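PDB 6T5K: Zn-dependent hydrolase, glyoxylase from Echinicola vietnamensis, which probably hydrolyses beta-lactam antibiotics, carbapenems among them, to substituted beta-amino acids as a zinc-dependent class B metallo-beta-lactamase. Local coordinates for residues W202-N207 and T235-K240; D28-I32 and H42-L46; K152-H157 and V168-D174. All coordinates share one frame. Where two conformers were deposited one is given. Residues are numbered along the deposited sequence.

Contact 1: W202-N207 and T235-K240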
ATOM      1  N   TRP A 202     -16.096  -5.076  -6.728  1.00 14.17           N
ATOM      2  CA  TRP A 202     -14.817  -5.630  -6.288  1.00 14.45           C
ATOM      3  C   TRP A 202     -14.264  -6.700  -7.207  1.00 14.55           C
ATOM      4  O   TRP A 202     -13.104  -6.573  -7.628  1.00 14.42           O
ATOM      5  CB  TRP A 202     -15.002  -6.166  -4.863  1.00 14.23           C
ATOM      6  CG  TRP A 202     -13.737  -6.288  -4.052  1.00 13.09           C
ATOM      7  CD1 TRP A 202     -12.480  -6.670  -4.486  1.00 15.30           C
ATOM      8  CD2 TRP A 202     -13.613  -6.064  -2.643  1.00 15.33           C
ATOM      9  NE1 TRP A 202     -11.600  -6.692  -3.428  1.00 15.20           N
ATOM     10  CE2 TRP A 202     -12.261  -6.299  -2.297  1.00 14.70           C
ATOM     11  CE3 TRP A 202     -14.504  -5.657  -1.643  1.00 16.03           C
ATOM     12  CZ2 TRP A 202     -11.799  -6.162  -0.996  1.00 16.49           C
ATOM     13  CZ3 TRP A 202     -14.035  -5.542  -0.361  1.00 15.34           C
ATOM     14  CH2 TRP A 202     -12.703  -5.776  -0.054  1.00 15.76           C
ATOM     15  N   PRO A 203     -15.006  -7.753  -7.567  1.00 15.20           N
ATOM     16  CA  PRO A 203     -14.391  -8.777  -8.424  1.00 15.40           C
ATOM     17  C   PRO A 203     -14.082  -8.243  -9.810  1.00 15.00           C
ATOM     18  O   PRO A 203     -13.126  -8.715 -10.447  1.00 15.43           O
ATOM     19  CB  PRO A 203     -15.437  -9.898  -8.477  1.00 16.69           C
ATOM     20  CG  PRO A 203     -16.752  -9.241  -8.172  1.00 17.36           C
ATOM     21  CD  PRO A 203     -16.386  -8.107  -7.180  1.00 16.61           C
ATOM     22  N   VAL A 204     -14.902  -7.322 -10.315  1.00 15.62           N
ATOM     23  CA  VAL A 204     -14.659  -6.732 -11.627  1.00 15.00           C
ATOM     24  C   VAL A 204     -13.353  -5.949 -11.610  1.00 15.83           C
ATOM     25  O   VAL A 204     -12.529  -6.063 -12.521  1.00 17.33           O
ATOM     26  CB  VAL A 204     -15.848  -5.838 -12.029  1.00 16.94           C
ATOM     27  CG1 VAL A 204     -15.603  -5.114 -13.360  1.00 17.48           C
ATOM     28  CG2 VAL A 204     -17.130  -6.663 -12.105  1.00 19.08           C
ATOM     29  N   THR A 205     -13.171  -5.104 -10.591  1.00 14.05           N
ATOM     30  CA  THR A 205     -11.925  -4.363 -10.422  1.00 13.47           C
ATOM     31  C   THR A 205     -10.725  -5.288 -10.333  1.00 12.61           C
ATOM     32  O   THR A 205      -9.705  -5.060 -10.993  1.00 14.40           O
ATOM     33  CB  THR A 205     -12.066  -3.530  -9.155  1.00 14.63           C
ATOM     34  OG1 THR A 205     -13.168  -2.632  -9.347  1.00 15.46           O
ATOM     35  CG2 THR A 205     -10.777  -2.778  -8.841  1.00 15.32           C
ATOM     36  N   VAL A 206     -10.834  -6.352  -9.527  1.00 13.31           N
ATOM     37  CA  VAL A 206      -9.688  -7.241  -9.377  1.00 14.16           C
ATOM     38  C   VAL A 206      -9.376  -7.969 -10.679  1.00 14.27           C
ATOM     39  O   VAL A 206      -8.209  -8.201 -11.004  1.00 14.58           O
ATOM     40  CB  VAL A 206      -9.848  -8.173  -8.166  1.00 13.69           C
ATOM     41  CG1 VAL A 206      -8.699  -9.168  -8.104  1.00 15.91           C
ATOM     42  CG2 VAL A 206      -9.883  -7.296  -6.915  1.00 16.72           C
ATOM     43  N   ASN A 207     -10.389  -8.378 -11.434  1.00 13.98           N
ATOM     44  CA  ASN A 207     -10.084  -9.025 -12.688  1.00 14.21           C
ATOM     45  C   ASN A 207      -9.379  -8.060 -13.640  1.00 14.96           C
ATOM     46  O   ASN A 207      -8.516  -8.490 -14.431  1.00 15.02           O
ATOM     47  CB  ASN A 207     -11.343  -9.578 -13.351  1.00 17.27           C
ATOM     48  CG  ASN A 207     -11.012 -10.512 -14.514  1.00 20.93           C
ATOM     49  OD1 ASN A 207     -10.954 -10.098 -15.667  1.00 22.51           O
ATOM     50  ND2 ASN A 207     -10.697 -11.758 -14.194  1.00 23.55           N
ATOM     51  N   THR A 235      -8.814 -13.342  -4.298  1.00 14.60           N
ATOM     52  CA  THR A 235      -9.653 -12.205  -3.951  1.00 14.19           C
ATOM     53  C   THR A 235     -10.838 -12.101  -4.889  1.00 14.20           C
ATOM     54  O   THR A 235     -11.964 -11.857  -4.449  1.00 16.11           O
ATOM     55  CB  THR A 235      -8.846 -10.913  -3.998  1.00 14.54           C
ATOM     56  OG1 THR A 235      -7.795 -10.997  -3.028  1.00 15.34           O
ATOM     57  CG2 THR A 235      -9.703  -9.736  -3.668  1.00 15.82           C
ATOM     58  N   GLU A 236     -10.596 -12.245  -6.196  1.00 14.80           N
ATOM     59  CA  GLU A 236     -11.721 -12.215  -7.120  1.00 14.79           C
ATOM     60  C   GLU A 236     -12.742 -13.299  -6.766  1.00 14.74           C
ATOM     61  O   GLU A 236     -13.958 -13.045  -6.740  1.00 16.95           O
ATOM     62  CB  GLU A 236     -11.234 -12.329  -8.552  1.00 15.52           C
ATOM     63  CG  GLU A 236     -12.377 -12.131  -9.508  1.00 18.55           C
ATOM     64  CD  GLU A 236     -12.030 -12.343 -10.973  1.00 20.75           C
ATOM     65  OE1 GLU A 236     -10.838 -12.404 -11.301  1.00 20.35           O
ATOM     66  OE2 GLU A 236     -12.985 -12.457 -11.794  1.00 23.08           O
ATOM     67  N   THR A 237     -12.262 -14.515  -6.489  1.00 16.55           N
ATOM     68  CA  THR A 237     -13.166 -15.621  -6.178  1.00 18.15           C
ATOM     69  C   THR A 237     -13.960 -15.354  -4.906  1.00 17.19           C
ATOM     70  O   THR A 237     -15.152 -15.689  -4.807  1.00 19.12           O
ATOM     71  CB  THR A 237     -12.352 -16.900  -6.009  1.00 20.86           C
ATOM     72  OG1 THR A 237     -11.613 -17.141  -7.213  1.00 21.78           O
ATOM     73  CG2 THR A 237     -13.271 -18.104  -5.698  1.00 21.29           C
ATOM     74  N   LEU A 238     -13.300 -14.777  -3.910  1.00 16.62           N
ATOM     75  CA  LEU A 238     -13.947 -14.504  -2.636  1.00 17.75           C
ATOM     76  C   LEU A 238     -15.145 -13.588  -2.796  1.00 17.78           C
ATOM     77  O   LEU A 238     -16.136 -13.735  -2.070  1.00 19.65           O
ATOM     78  CB  LEU A 238     -12.922 -13.866  -1.703  1.00 18.41           C
ATOM     79  CG  LEU A 238     -13.342 -13.512  -0.278  1.00 19.42           C
ATOM     80  CD1 LEU A 238     -13.702 -14.765   0.502  1.00 21.11           C
ATOM     81  CD2 LEU A 238     -12.202 -12.728   0.375  1.00 19.45           C
ATOM     82  N   PHE A 239     -15.069 -12.640  -3.730  1.00 17.40           N
ATOM     83  CA  PHE A 239     -16.139 -11.681  -3.918  1.00 18.53           C
ATOM     84  C   PHE A 239     -17.002 -11.947  -5.142  1.00 22.16           C
ATOM     85  O   PHE A 239     -17.918 -11.170  -5.415  1.00 24.87           O
ATOM     86  CB  PHE A 239     -15.551 -10.275  -3.969  1.00 18.25           C
ATOM     87  CG  PHE A 239     -15.068  -9.792  -2.629  1.00 16.41           C
ATOM     88  CD1 PHE A 239     -15.960  -9.373  -1.654  1.00 17.61           C
ATOM     89  CD2 PHE A 239     -13.719  -9.798  -2.334  1.00 15.80           C
ATOM     90  CE1 PHE A 239     -15.517  -8.942  -0.412  1.00 18.34           C
ATOM     91  CE2 PHE A 239     -13.258  -9.365  -1.092  1.00 16.94           C
ATOM     92  CZ  PHE A 239     -14.151  -8.928  -0.132  1.00 17.31           C
ATOM     93  N   LYS A 240     -16.765 -13.035  -5.862  1.00 23.10           N
ATOM     94  CA  LYS A 240     -17.472 -13.244  -7.124  1.00 28.90           C
ATOM     95  C   LYS A 240     -18.952 -13.444  -6.863  1.00 30.19           C
ATOM     96  O   LYS A 240     -19.331 -13.953  -5.808  1.00 31.46           O
ATOM     97  CB  LYS A 240     -16.912 -14.447  -7.877  1.00 35.99           C
ATOM     98  CG  LYS A 240     -17.001 -14.273  -9.380  1.00 43.46           C
ATOM     99  CD  LYS A 240     -16.436 -15.464 -10.136  1.00 47.75           C
ATOM    100  CE  LYS A 240     -14.922 -15.527 -10.038  1.00 51.60           C
ATOM    101  NZ  LYS A 240     -14.373 -16.453 -11.088  1.00 54.01           N
ATOM    102  OXT LYS A 240     -19.796 -13.093  -7.693  1.00 30.60           O
TER
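Residues 202-207 and 235-239 are short pieces of two helices running nearly antiparallel: their axes approach to 8.4 Å and their directions differ by 161°. The backbones come closest at Pro-203 and Glu-236, whose CA atoms lie 4.5 Å apart. Trp-202 and Phe-239 form the aromatic end of the interface. The six-membered ring of Trp-202 stacks face-to-face on the Phe-239 ring, centroids 3.8 Å apart, planes inclined by 13°, and Trp-202 CZ3 3.4 Å from Phe-239 CZ. Trp-202 NE1 lies 3.6 Å from Thr-235 CG2, but gives its hydrogen bond to the carbonyl of Leu-183. Next to the stack, Pro-203 packs on the other helix, its CD 4.0 Å from Phe-239 CB and its CB 3.9 Å from Glu-236 CG. Val-206 packs with CG1 4.1 Å from Glu-236 CB and CG2 4.1 Å from Thr-235 CG2. The polar end is a nearly linear hydrogen bond (172°) from Asn-207 ND2 to Glu-236 OE1, 3.0 Å. The packing joins helix 201-212 to the C-terminal helix 230-239 of the metallo-beta-lactamase fold, beside the metal site: the Trp-202 side chain is about 4 Å from that of the zinc ligand His-163 and about 8 Å from a zinc ion.

Contact 2: D28-I32 and H42-L46; sequences DKLII and HVSFL
Pair strand 42-46 antiparallel with 30-32, axes 4.6 Å apart at closest, directions differing by 162°. Residues 28-29 are not extended, Lys-29 having phi/psi of -116/-15°; Lys-29 N and Leu-30 N are both hydrogen-bonded to Ser-27 OG. Ile-31 and Val-43, a hydrogen-bonded pair with CA atoms 5.1 Å apart, satisfy each other twice: Ile-31 N to Val-43 O at 2.9 Å, Val-43 N to Ile-31 O at 2.7 Å. Both oxygens also receive CA-H...O contacts, Val-43 O from Leu-30 CA (3.3 Å) and Ile-31 O from His-42 CA (3.4 Å). Ile-32 and His-42 are a non-hydrogen-bonded pair, CA-CA 4.4 Å, with Ile-32 CG1 4.2 Å from His-42 CB. This is a beta hairpin of strands 30-34 and 39-48 at the N-terminal end of the larger sheet of the alpha-beta/beta-alpha sandwich. The outer backbone edges pair onward, Ile-32 with Val-24 and Tyr-25, His-42 with Gly-58, Ser-44 with Cys-56 and Leu-46 with Val-54. On the face of Ile-31 and Val-43, Phe-45 takes the m rotamer, CZ 4.1 Å from Ile-31 CD1, its ring in cation-pi contact with Lys-53. His-42, chi1 p, makes weak NE2 hydrogen bonds to the carbonyls of Phe-70 and Asp-71.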
ATOM      1  N   ASP A  28       9.058  -2.999  18.381  1.00 38.53           N
ATOM      2  CA  ASP A  28       7.786  -3.359  18.990  1.00 42.35           C
ATOM      3  C   ASP A  28       6.607  -3.006  18.097  1.00 40.73           C
ATOM      4  O   ASP A  28       5.577  -3.688  18.126  1.00 42.17           O
ATOM      5  CB  ASP A  28       7.654  -2.636  20.346  1.00 48.27           C
ATOM      6  CG  ASP A  28       8.178  -1.173  20.317  1.00 54.65           C
ATOM      7  OD1 ASP A  28       9.370  -0.959  19.991  1.00 56.62           O
ATOM      8  OD2 ASP A  28       7.407  -0.238  20.654  1.00 57.29           O
ATOM      9  N   LYS A  29       6.744  -1.966  17.284  1.00 35.41           N
ATOM     10  CA  LYS A  29       5.612  -1.380  16.603  1.00 34.48           C
ATOM     11  C   LYS A  29       5.692  -1.499  15.092  1.00 29.49           C
ATOM     12  O   LYS A  29       4.677  -1.288  14.412  1.00 29.25           O
ATOM     13  CB  LYS A  29       5.543   0.109  16.960  1.00 38.33           C
ATOM     14  CG  LYS A  29       5.418   0.465  18.415  1.00 42.65           C
ATOM     15  CD  LYS A  29       4.244  -0.242  19.053  1.00 45.79           C
ATOM     16  CE  LYS A  29       3.487   0.651  20.038  1.00 48.97           C
ATOM     17  NZ  LYS A  29       2.004   0.435  19.954  1.00 50.17           N
ATOM     18  N   LEU A  30       6.863  -1.812  14.552  1.00 26.31           N
ATOM     19  CA  LEU A  30       7.057  -1.776  13.106  1.00 25.75           C
ATOM     20  C   LEU A  30       8.075  -2.812  12.664  1.00 26.43           C
ATOM     21  O   LEU A  30       9.147  -2.919  13.261  1.00 27.12           O
ATOM     22  CB  LEU A  30       7.561  -0.392  12.679  1.00 26.34           C
ATOM     23  CG  LEU A  30       7.690  -0.131  11.181  1.00 26.59           C
ATOM     24  CD1 LEU A  30       6.310   0.055  10.594  1.00 27.34           C
ATOM     25  CD2 LEU A  30       8.518   1.120  10.948  1.00 27.74           C
ATOM     26  N   ILE A  31       7.748  -3.553  11.606  1.00 23.99           N
ATOM     27  CA  ILE A  31       8.674  -4.485  10.981  1.00 23.03           C
ATOM     28  C   ILE A  31       8.786  -4.101   9.518  1.00 21.27           C
ATOM     29  O   ILE A  31       7.781  -3.768   8.881  1.00 23.37           O
ATOM     30  CB  ILE A  31       8.227  -5.947  11.155  1.00 27.76           C
ATOM     31  CG1 ILE A  31       8.222  -6.315  12.647  1.00 30.43           C
ATOM     32  CG2 ILE A  31       9.163  -6.870  10.363  1.00 29.21           C
ATOM     33  CD1 ILE A  31       7.440  -7.588  12.951  1.00 34.66           C
ATOM     34  N   ILE A  32      10.005  -4.125   8.991  1.00 21.71           N
ATOM     35  CA  ILE A  32      10.236  -3.928   7.563  1.00 20.94           C
ATOM     36  C   ILE A  32      10.977  -5.130   7.010  1.00 22.02           C
ATOM     37  O   ILE A  32      12.047  -5.485   7.501  1.00 23.14           O
ATOM     38  CB  ILE A  32      11.012  -2.635   7.260  1.00 21.70           C
ATOM     39  CG1 ILE A  32      10.322  -1.443   7.919  1.00 22.22           C
ATOM     40  CG2 ILE A  32      11.097  -2.421   5.730  1.00 21.11           C
ATOM     41  CD1 ILE A  32      11.089  -0.136   7.811  1.00 23.86           C
ATOM     42  N   HIS A  42       6.340  -2.831   4.838  1.00 17.60           N
ATOM     43  CA  HIS A  42       6.329  -2.321   6.200  1.00 17.45           C
ATOM     44  C   HIS A  42       5.060  -2.809   6.887  1.00 17.59           C
ATOM     45  O   HIS A  42       3.968  -2.735   6.320  1.00 18.11           O
ATOM     46  CB  HIS A  42       6.540  -0.813   6.282  1.00 18.28           C
ATOM     47  CG  HIS A  42       5.458   0.047   5.706  1.00 17.84           C
ATOM     48  ND1 HIS A  42       4.344   0.418   6.435  1.00 17.28           N
ATOM     49  CD2 HIS A  42       5.417   0.770   4.562  1.00 16.24           C
ATOM     50  CE1 HIS A  42       3.654   1.304   5.748  1.00 18.02           C
ATOM     51  NE2 HIS A  42       4.269   1.504   4.593  1.00 15.85           N
ATOM     52  N   VAL A  43       5.211  -3.307   8.113  1.00 20.14           N
ATOM     53  CA  VAL A  43       4.124  -3.953   8.842  1.00 20.31           C
ATOM     54  C   VAL A  43       3.972  -3.251  10.176  1.00 21.42           C
ATOM     55  O   VAL A  43       4.935  -3.172  10.947  1.00 23.74           O
ATOM     56  CB  VAL A  43       4.377  -5.452   9.055  1.00 20.92           C
ATOM     57  CG1 VAL A  43       3.164  -6.096   9.718  1.00 22.08           C
ATOM     58  CG2 VAL A  43       4.670  -6.154   7.734  1.00 21.45           C
ATOM     59  N   SER A  44       2.770  -2.753  10.441  1.00 20.72           N
ATOM     60  CA  SER A  44       2.399  -2.158  11.723  1.00 22.84           C
ATOM     61  C   SER A  44       1.118  -2.826  12.217  1.00 26.86           C
ATOM     62  O   SER A  44       0.459  -3.568  11.487  1.00 27.88           O
ATOM     63  CB  SER A  44       2.228  -0.644  11.582  1.00 23.90           C
ATOM     64  OG  SER A  44       1.352  -0.307  10.524  1.00 22.60           O
ATOM     65  N   PHE A  45       0.772  -2.619  13.477  1.00 31.53           N
ATOM     66  CA  PHE A  45      -0.236  -3.460  14.106  1.00 38.58           C
ATOM     67  C   PHE A  45      -1.354  -2.618  14.687  1.00 45.37           C
ATOM     68  O   PHE A  45      -1.111  -1.570  15.285  1.00 46.52           O
ATOM     69  CB  PHE A  45       0.407  -4.354  15.164  1.00 39.10           C
ATOM     70  CG  PHE A  45       1.488  -5.227  14.608  1.00 40.80           C
ATOM     71  CD1 PHE A  45       2.801  -4.782  14.555  1.00 42.49           C
ATOM     72  CD2 PHE A  45       1.189  -6.473  14.103  1.00 42.82           C
ATOM     73  CE1 PHE A  45       3.797  -5.578  14.020  1.00 43.78           C
ATOM     74  CE2 PHE A  45       2.183  -7.277  13.577  1.00 44.76           C
ATOM     75  CZ  PHE A  45       3.487  -6.825  13.534  1.00 45.27           C
ATOM     76  N   LEU A  46      -2.580  -3.096  14.485  1.00 50.72           N
ATOM     77  CA  LEU A  46      -3.795  -2.375  14.834  1.00 57.62           C
ATOM     78  C   LEU A  46      -4.654  -3.294  15.686  1.00 63.20           C
ATOM     79  O   LEU A  46      -5.030  -4.383  15.239  1.00 62.90           O
ATOM     80  CB  LEU A  46      -4.546  -1.999  13.554  1.00 58.05           C
ATOM     81  CG  LEU A  46      -5.700  -1.008  13.654  1.00 58.13           C
ATOM     82  CD1 LEU A  46      -5.251   0.224  14.419  1.00 57.70           C
ATOM     83  CD2 LEU A  46      -6.205  -0.655  12.257  1.00 58.03           C
TER

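Contact 3: K152-H157 and V168-D174; sequences KAVFVH and VIGYFPD
Strands 152-157 and 169-172 form an antiparallel beta hairpin (directions 153° apart, axes 4.6 Å at closest) in the smaller sheet of the metallo-beta-lactamase sandwich. Lys-152, chi1 m, extended through chi3, then chi4 m, lays CD 3.6 Å from Phe-172 CZ and carries NZ to a salt bridge with Asp-174 OD2, 3.0 Å. Ala-153 O lies 3.3 Å from Phe-172 CD1, at the ring edge. Val-154, chi1 p in the conformer given, sets CG2 4.2 Å from Phe-172 CB and touches Val-68 and Phe-70. Phe-155 and Tyr-171 are a hydrogen-bonded pair (N to O 2.9 Å, O to N 2.8 Å); Phe-155 CD2 meets Pro-173 CD at 3.7 Å. Val-156 and Gly-170 are a non-hydrogen-bonded pair, CA-CA 4.5 Å; Val-156 CG1 packs 3.7 Å from Val-168 CG2. His-157 closes the ladder with Ile-169 through two 3.0 Å bonds, N to O and O to N; His-157 ND1 is hydrogen-bonded to Glu-144 OE1. Beyond the ladder, a water accepts from Ala-153 N (3.1 Å) and donates to Asp-174 OD1 (2.6 Å).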
ATOM      1  N   LYS A 152      14.266   4.209 -11.791  1.00 16.62           N
ATOM      2  CA  LYS A 152      13.077   3.428 -12.064  1.00 15.17           C
ATOM      3  C   LYS A 152      11.856   4.274 -11.752  1.00 15.51           C
ATOM      4  O   LYS A 152      11.959   5.461 -11.405  1.00 16.95           O
ATOM      5  CB  LYS A 152      13.107   2.157 -11.212  1.00 16.42           C
ATOM      6  CG  LYS A 152      14.287   1.266 -11.544  1.00 18.43           C
ATOM      7  CD  LYS A 152      14.323   0.014 -10.692  1.00 20.21           C
ATOM      8  CE  LYS A 152      15.623  -0.765 -10.839  1.00 23.79           C
ATOM      9  NZ  LYS A 152      15.844  -1.115 -12.281  0.80 26.25           N
ATOM     10  N   ALA A 153      10.685   3.645 -11.848  1.00 16.52           N
ATOM     11  CA  ALA A 153       9.460   4.302 -11.436  1.00 15.27           C
ATOM     12  C   ALA A 153       8.512   3.283 -10.833  1.00 15.15           C
ATOM     13  O   ALA A 153       8.603   2.082 -11.103  1.00 15.96           O
ATOM     14  CB  ALA A 153       8.762   4.968 -12.624  1.00 16.85           C
ATOM     15  N   VAL A 154       7.579   3.777 -10.028  1.00 14.30           N
ATOM     16  CA  VAL A 154       6.447   3.009  -9.542  1.00 14.17           C
ATOM     17  C   VAL A 154       5.212   3.736 -10.045  1.00 14.07           C
ATOM     18  O   VAL A 154       5.211   4.957 -10.211  1.00 16.65           O
ATOM     19  CB  VAL A 154       6.481   2.867  -7.996  1.00 17.39           C
ATOM     20  CG1 VAL A 154       6.372   4.248  -7.304  1.00 18.35           C
ATOM     21  CG2 VAL A 154       5.444   1.833  -7.525  1.00 20.58           C
ATOM     22  N   PHE A 155       4.151   2.971 -10.277  1.00 14.61           N
ATOM     23  CA  PHE A 155       2.926   3.450 -10.903  1.00 14.49           C
ATOM     24  C   PHE A 155       1.763   3.263  -9.950  1.00 15.19           C
ATOM     25  O   PHE A 155       1.665   2.247  -9.260  1.00 17.74           O
ATOM     26  CB  PHE A 155       2.709   2.674 -12.210  1.00 14.25           C
ATOM     27  CG  PHE A 155       3.834   2.892 -13.182  1.00 15.60           C
ATOM     28  CD1 PHE A 155       3.801   3.954 -14.068  1.00 16.79           C
ATOM     29  CD2 PHE A 155       4.985   2.122 -13.104  1.00 17.01           C
ATOM     30  CE1 PHE A 155       4.865   4.210 -14.906  1.00 16.16           C
ATOM     31  CE2 PHE A 155       6.056   2.378 -13.924  1.00 16.37           C
ATOM     32  CZ  PHE A 155       5.991   3.403 -14.854  1.00 16.36           C
ATOM     33  N   VAL A 156       0.892   4.255  -9.897  1.00 13.99           N
ATOM     34  CA  VAL A 156      -0.289   4.185  -9.058  1.00 13.62           C
ATOM     35  C   VAL A 156      -1.472   4.229 -10.002  1.00 14.85           C
ATOM     36  O   VAL A 156      -1.479   5.044 -10.930  1.00 16.89           O
ATOM     37  CB  VAL A 156      -0.340   5.346  -8.043  1.00 15.17           C
ATOM     38  CG1 VAL A 156      -1.295   4.965  -6.921  1.00 14.40           C
ATOM     39  CG2 VAL A 156       1.039   5.702  -7.523  1.00 16.79           C
ATOM     40  N   HIS A 157      -2.425   3.312  -9.824  1.00 13.69           N
ATOM     41  CA  HIS A 157      -3.458   3.139 -10.836  1.00 13.83           C
ATOM     42  C   HIS A 157      -4.790   2.825 -10.195  1.00 14.07           C
ATOM     43  O   HIS A 157      -4.853   1.998  -9.290  1.00 14.11           O
ATOM     44  CB  HIS A 157      -3.054   2.015 -11.790  1.00 14.80           C
ATOM     45  CG  HIS A 157      -3.782   1.997 -13.094  1.00 17.06           C
ATOM     46  ND1 HIS A 157      -3.124   2.132 -14.294  1.00 22.38           N
ATOM     47  CD2 HIS A 157      -5.087   1.808 -13.397  1.00 19.50           C
ATOM     48  CE1 HIS A 157      -3.994   2.026 -15.283  1.00 22.23           C
ATOM     49  NE2 HIS A 157      -5.191   1.844 -14.769  1.00 19.31           N
ATOM     50  N   VAL A 168      -6.707   2.396  -4.793  1.00 14.55           N
ATOM     51  CA  VAL A 168      -5.767   2.317  -5.897  1.00 13.62           C
ATOM     52  C   VAL A 168      -4.702   1.292  -5.576  1.00 13.61           C
ATOM     53  O   VAL A 168      -4.500   0.927  -4.418  1.00 14.65           O
ATOM     54  CB  VAL A 168      -5.103   3.661  -6.263  1.00 13.86           C
ATOM     55  CG1 VAL A 168      -6.180   4.621  -6.723  1.00 15.19           C
ATOM     56  CG2 VAL A 168      -4.372   4.240  -5.073  1.00 15.29           C
ATOM     57  N   ILE A 169      -3.998   0.858  -6.618  1.00 14.08           N
ATOM     58  CA  ILE A 169      -2.875  -0.051  -6.446  1.00 13.91           C
ATOM     59  C   ILE A 169      -1.574   0.674  -6.749  1.00 13.88           C
ATOM     60  O   ILE A 169      -1.539   1.711  -7.440  1.00 14.48           O
ATOM     61  CB  ILE A 169      -3.003  -1.375  -7.231  1.00 14.43           C
ATOM     62  CG1 ILE A 169      -3.097  -1.140  -8.740  1.00 14.85           C
ATOM     63  CG2 ILE A 169      -4.216  -2.109  -6.724  1.00 14.06           C
ATOM     64  CD1 ILE A 169      -1.769  -0.865  -9.381  1.00 16.00           C
ATOM     65  N   GLY A 170      -0.477   0.048  -6.301  1.00 13.44           N
ATOM     66  CA  GLY A 170       0.847   0.445  -6.730  1.00 13.58           C
ATOM     67  C   GLY A 170       1.486  -0.704  -7.480  1.00 13.95           C
ATOM     68  O   GLY A 170       1.408  -1.852  -7.047  1.00 15.04           O
ATOM     69  N   TYR A 171       2.097  -0.412  -8.618  1.00 14.20           N
ATOM     70  CA  TYR A 171       2.710  -1.421  -9.470  1.00 14.00           C
ATOM     71  C   TYR A 171       4.151  -1.026  -9.734  1.00 14.89           C
ATOM     72  O   TYR A 171       4.421   0.086 -10.198  1.00 14.98           O
ATOM     73  CB  TYR A 171       1.959  -1.502 -10.789  1.00 15.09           C
ATOM     74  CG  TYR A 171       2.600  -2.408 -11.795  1.00 16.32           C
ATOM     75  CD1 TYR A 171       2.840  -3.762 -11.533  1.00 16.43           C
ATOM     76  CD2 TYR A 171       2.983  -1.900 -13.022  1.00 17.09           C
ATOM     77  CE1 TYR A 171       3.422  -4.563 -12.504  1.00 19.13           C
ATOM     78  CE2 TYR A 171       3.556  -2.683 -13.976  1.00 20.34           C
ATOM     79  CZ  TYR A 171       3.766  -4.006 -13.729  1.00 19.92           C
ATOM     80  OH  TYR A 171       4.349  -4.766 -14.714  1.00 22.94           O
ATOM     81  N   PHE A 172       5.068  -1.945  -9.458  1.00 14.60           N
ATOM     82  CA  PHE A 172       6.500  -1.725  -9.668  1.00 14.90           C
ATOM     83  C   PHE A 172       6.972  -2.770 -10.659  1.00 14.09           C
ATOM     84  O   PHE A 172       7.227  -3.930 -10.278  1.00 13.99           O
ATOM     85  CB  PHE A 172       7.270  -1.851  -8.369  1.00 15.23           C
ATOM     86  CG  PHE A 172       8.735  -1.630  -8.528  1.00 15.47           C
ATOM     87  CD1 PHE A 172       9.220  -0.428  -9.000  1.00 16.06           C
ATOM     88  CD2 PHE A 172       9.616  -2.632  -8.265  1.00 15.68           C
ATOM     89  CE1 PHE A 172      10.576  -0.218  -9.136  1.00 17.33           C
ATOM     90  CE2 PHE A 172      10.939  -2.429  -8.405  1.00 16.59           C
ATOM     91  CZ  PHE A 172      11.428  -1.229  -8.854  1.00 16.80           C
ATOM     92  N   PRO A 173       7.110  -2.409 -11.926  1.00 14.67           N
ATOM     93  CA  PRO A 173       7.298  -3.439 -12.941  1.00 16.09           C
ATOM     94  C   PRO A 173       8.661  -4.096 -12.891  1.00 14.01           C
ATOM     95  O   PRO A 173       8.799  -5.258 -13.273  1.00 15.57           O
ATOM     96  CB  PRO A 173       7.087  -2.677 -14.255  1.00 18.06           C
ATOM     97  CG  PRO A 173       7.403  -1.217 -13.906  1.00 17.84           C
ATOM     98  CD  PRO A 173       6.836  -1.079 -12.514  1.00 16.88           C
ATOM     99  N   ASP A 174       9.702  -3.402 -12.447  1.00 14.42           N
ATOM    100  CA  ASP A 174      11.038  -3.996 -12.535  1.00 15.59           C
ATOM    101  C   ASP A 174      11.134  -5.308 -11.769  1.00 15.17           C
ATOM    102  O   ASP A 174      11.848  -6.224 -12.195  1.00 17.40           O
ATOM    103  CB  ASP A 174      12.078  -3.023 -12.017  1.00 16.28           C
ATOM    104  CG  ASP A 174      12.207  -1.838 -12.893  1.00 18.53           C
ATOM    105  OD1 ASP A 174      11.263  -1.034 -12.848  1.00 21.71           O
ATOM    106  OD2 ASP A 174      13.210  -1.737 -13.633  1.00 21.58           O
TER
HETATM  107  O   HOH W   1      10.906   1.317 -13.924  1.00 17.00           O

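From the N terminus the three contacts follow in series, none nested or crossing. Contact 2 comes first, closing a nine-residue connection within the hairpin of strands 30-34 and 39-48 in the larger, N-terminal sheet. Contact 3 then closes a ten-residue link that contains the zinc ligand His-163, pairing two strands of the smaller sheet; contacts 2 and 3 lie on opposite sides of the chain's centre, their centres about 22 Å apart. Contact 1, the last, spans 27 residues, including strand 218-221 and the ligand His-223, and brings the C-terminal helix back onto helix 201-212. Its nearest atoms are about 7 Å from contact 3 and about 15 Å from contact 2.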